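Local coordinates for protein CT296 (Chlamydia trachomatis, PDB 3QH6) that is of unknown function but structurally resembles Fe(II) 2-oxoglutarate-dependent enzymes, and belongs to a family of the cupin clan, at residues D110-L115 with I147-S152. Residues are numbered along the deposited sequence; the frame is centred on the assembly and turned at random. Where two conformers were deposited one is given.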
loop_
_atom_site.group_PDB
_atom_site.type_symbol
_atom_site.label_atom_id
_atom_site.label_comp_id
_atom_site.label_asym_id
_atom_site.label_seq_id
_atom_site.Cartn_x
_atom_site.Cartn_y
_atom_site.Cartn_z
ATOM N N ASP A 110 2.735 -10.831 -6.772
ATOM C CA ASP A 110 1.967 -10.365 -7.928
ATOM C C ASP A 110 1.880 -8.837 -7.944
ATOM O O ASP A 110 1.992 -8.211 -8.989
ATOM C CB ASP A 110 0.546 -10.952 -7.910
ATOM C CG ASP A 110 0.535 -12.458 -7.993
ATOM O OD1 ASP A 110 1.065 -13.098 -7.062
ATOM O OD2 ASP A 110 -0.018 -13.001 -8.979
ATOM N N CYS A 111 1.668 -8.224 -6.781
ATOM C CA CYS A 111 1.478 -6.758 -6.757
ATOM C C CYS A 111 1.810 -6.229 -5.376
ATOM O O CYS A 111 1.410 -6.833 -4.381
ATOM C CB CYS A 111 0.020 -6.391 -7.088
ATOM S SG CYS A 111 -0.214 -4.586 -7.406
ATOM N N SER A 112 2.534 -5.117 -5.293
ATOM C CA SER A 112 2.714 -4.467 -3.990
ATOM C C SER A 112 1.891 -3.173 -3.875
ATOM O O SER A 112 1.535 -2.548 -4.883
ATOM C CB SER A 112 4.204 -4.182 -3.742
ATOM O OG SER A 112 4.967 -5.380 -3.739
ATOM N N VAL A 113 1.627 -2.736 -2.645
ATOM C CA VAL A 113 1.053 -1.413 -2.463
ATOM C C VAL A 113 1.857 -0.700 -1.414
ATOM O O VAL A 113 2.066 -1.227 -0.324
ATOM C CB VAL A 113 -0.422 -1.479 -2.016
ATOM C CG1 VAL A 113 -0.932 -0.054 -1.627
ATOM C CG2 VAL A 113 -1.264 -2.076 -3.116
ATOM N N LEU A 114 2.333 0.490 -1.742
ATOM C CA LEU A 114 3.023 1.313 -0.757
ATOM C C LEU A 114 1.978 2.300 -0.286
ATOM O O LEU A 114 1.443 3.047 -1.077
ATOM C CB LEU A 114 4.227 2.031 -1.409
ATOM C CG LEU A 114 5.089 2.990 -0.570
ATOM C CD1 LEU A 114 4.283 4.173 -0.034
ATOM C CD2 LEU A 114 5.739 2.260 0.555
ATOM N N LEU A 115 1.662 2.287 0.998
ATOM C CA LEU A 115 0.677 3.228 1.523
ATOM C C LEU A 115 1.357 4.187 2.476
ATOM O O LEU A 115 1.970 3.765 3.437
ATOM C CB LEU A 115 -0.409 2.438 2.231
ATOM C CG LEU A 115 -1.595 3.187 2.820
ATOM C CD1 LEU A 115 -2.419 3.940 1.767
ATOM C CD2 LEU A 115 -2.434 2.152 3.492
ATOM N N ILE A 147 4.664 -1.077 3.264
ATOM C CA ILE A 147 4.605 -1.771 2.001
ATOM C C ILE A 147 3.852 -3.066 2.233
ATOM O O ILE A 147 4.110 -3.783 3.195
ATOM C CB ILE A 147 6.017 -2.040 1.400
ATOM C CG1 ILE A 147 5.868 -2.759 0.063
ATOM C CG2 ILE A 147 6.914 -2.826 2.360
ATOM C CD1 ILE A 147 5.630 -1.786 -1.105
ATOM N N LEU A 148 2.897 -3.331 1.356
ATOM C CA LEU A 148 1.989 -4.462 1.495
ATOM C C LEU A 148 2.226 -5.346 0.297
ATOM O O LEU A 148 2.177 -4.859 -0.820
ATOM C CB LEU A 148 0.540 -3.951 1.445
ATOM C CG LEU A 148 0.192 -2.945 2.555
ATOM C CD1 LEU A 148 -1.145 -2.271 2.250
ATOM C CD2 LEU A 148 0.167 -3.653 3.898
ATOM N N ARG A 149 2.479 -6.631 0.516
ATOM C CA ARG A 149 2.756 -7.530 -0.579
ATOM C C ARG A 149 1.564 -8.429 -0.820
ATOM O O ARG A 149 1.160 -9.164 0.077
ATOM C CB ARG A 149 3.988 -8.400 -0.249
ATOM C CG ARG A 149 5.207 -7.642 0.263
ATOM C CD ARG A 149 5.742 -6.659 -0.793
ATOM N NE ARG A 149 7.056 -6.166 -0.377
ATOM C CZ ARG A 149 7.880 -5.474 -1.140
ATOM N NH1 ARG A 149 7.532 -5.187 -2.385
ATOM N NH2 ARG A 149 9.070 -5.090 -0.662
ATOM N N PHE A 150 1.078 -8.494 -2.061
ATOM C CA PHE A 150 -0.125 -9.300 -2.327
ATOM C C PHE A 150 0.188 -10.440 -3.270
ATOM O O PHE A 150 0.835 -10.226 -4.278
ATOM C CB PHE A 150 -1.249 -8.438 -2.943
ATOM C CG PHE A 150 -1.798 -7.407 -2.007
ATOM C CD1 PHE A 150 -2.848 -7.711 -1.147
ATOM C CD2 PHE A 150 -1.238 -6.143 -1.937
ATOM C CE1 PHE A 150 -3.347 -6.737 -0.238
ATOM C CE2 PHE A 150 -1.742 -5.193 -1.046
ATOM C CZ PHE A 150 -2.781 -5.495 -0.204
ATOM N N SER A 151 -0.304 -11.642 -2.965
ATOM C CA SER A 151 0.062 -12.816 -3.782
ATOM C C SER A 151 -1.194 -13.614 -4.165
ATOM O O SER A 151 -2.148 -13.734 -3.374
ATOM C CB SER A 151 1.055 -13.719 -3.019
ATOM O OG SER A 151 1.417 -14.866 -3.788
ATOM N N SER A 152 -1.201 -14.128 -5.390
ATOM C CA SER A 152 -2.275 -15.001 -5.851
ATOM C C SER A 152 -1.926 -16.455 -5.503
ATOM O O SER A 152 -2.693 -17.375 -5.797
ATOM C CB SER A 152 -2.451 -14.867 -7.366
ATOM O OG SER A 152 -1.282 -15.335 -8.053
#
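Arg149 and Ser112 face each other in a non-hydrogen-bonded antiparallel pair between neighbouring strands of the central five-stranded sheet. Bent at chi2 (-63°), the arginine chain brings NH1 to within 2.9 Å of Ser112 OG, which lies almost in the guanidinium plane and accepts a hydrogen bond from it. Ile147 CG1 covers one face of this group, 3.5 Å above its centre, while Ile147 CD1 reaches across to Ser112 CB and, at 4.1 Å, to Leu114 CB. Arg149 NH2 is hydrogen-bonded to Leu105 O.

On the other face of the sheet, Val113 CG2 meets Phe150 CE2 obliquely at 3.8 Å, and the ring turns its edge to Cys111 O. Leu77 of helix 77-85 packs against both Phe150 and Leu148. Val113 and Leu148 exchange two backbone hydrogen bonds, whereas Phe150 N to Cys111 O (2.9 Å) is firm and its return bond weak. Asp110 and Cys111 both oppose Phe150, a classic beta bulge.

Beyond it the Asp110 carboxylate accepts hydrogen bonds from Ser152 N at OD1 and Ser152 OG at OD2 (2.8 Å), both from above its plane. Since OD2 also salt-bridges Arg87, the carboxylate is probably ionised, which would strengthen its grip on Ser152, just past the strand.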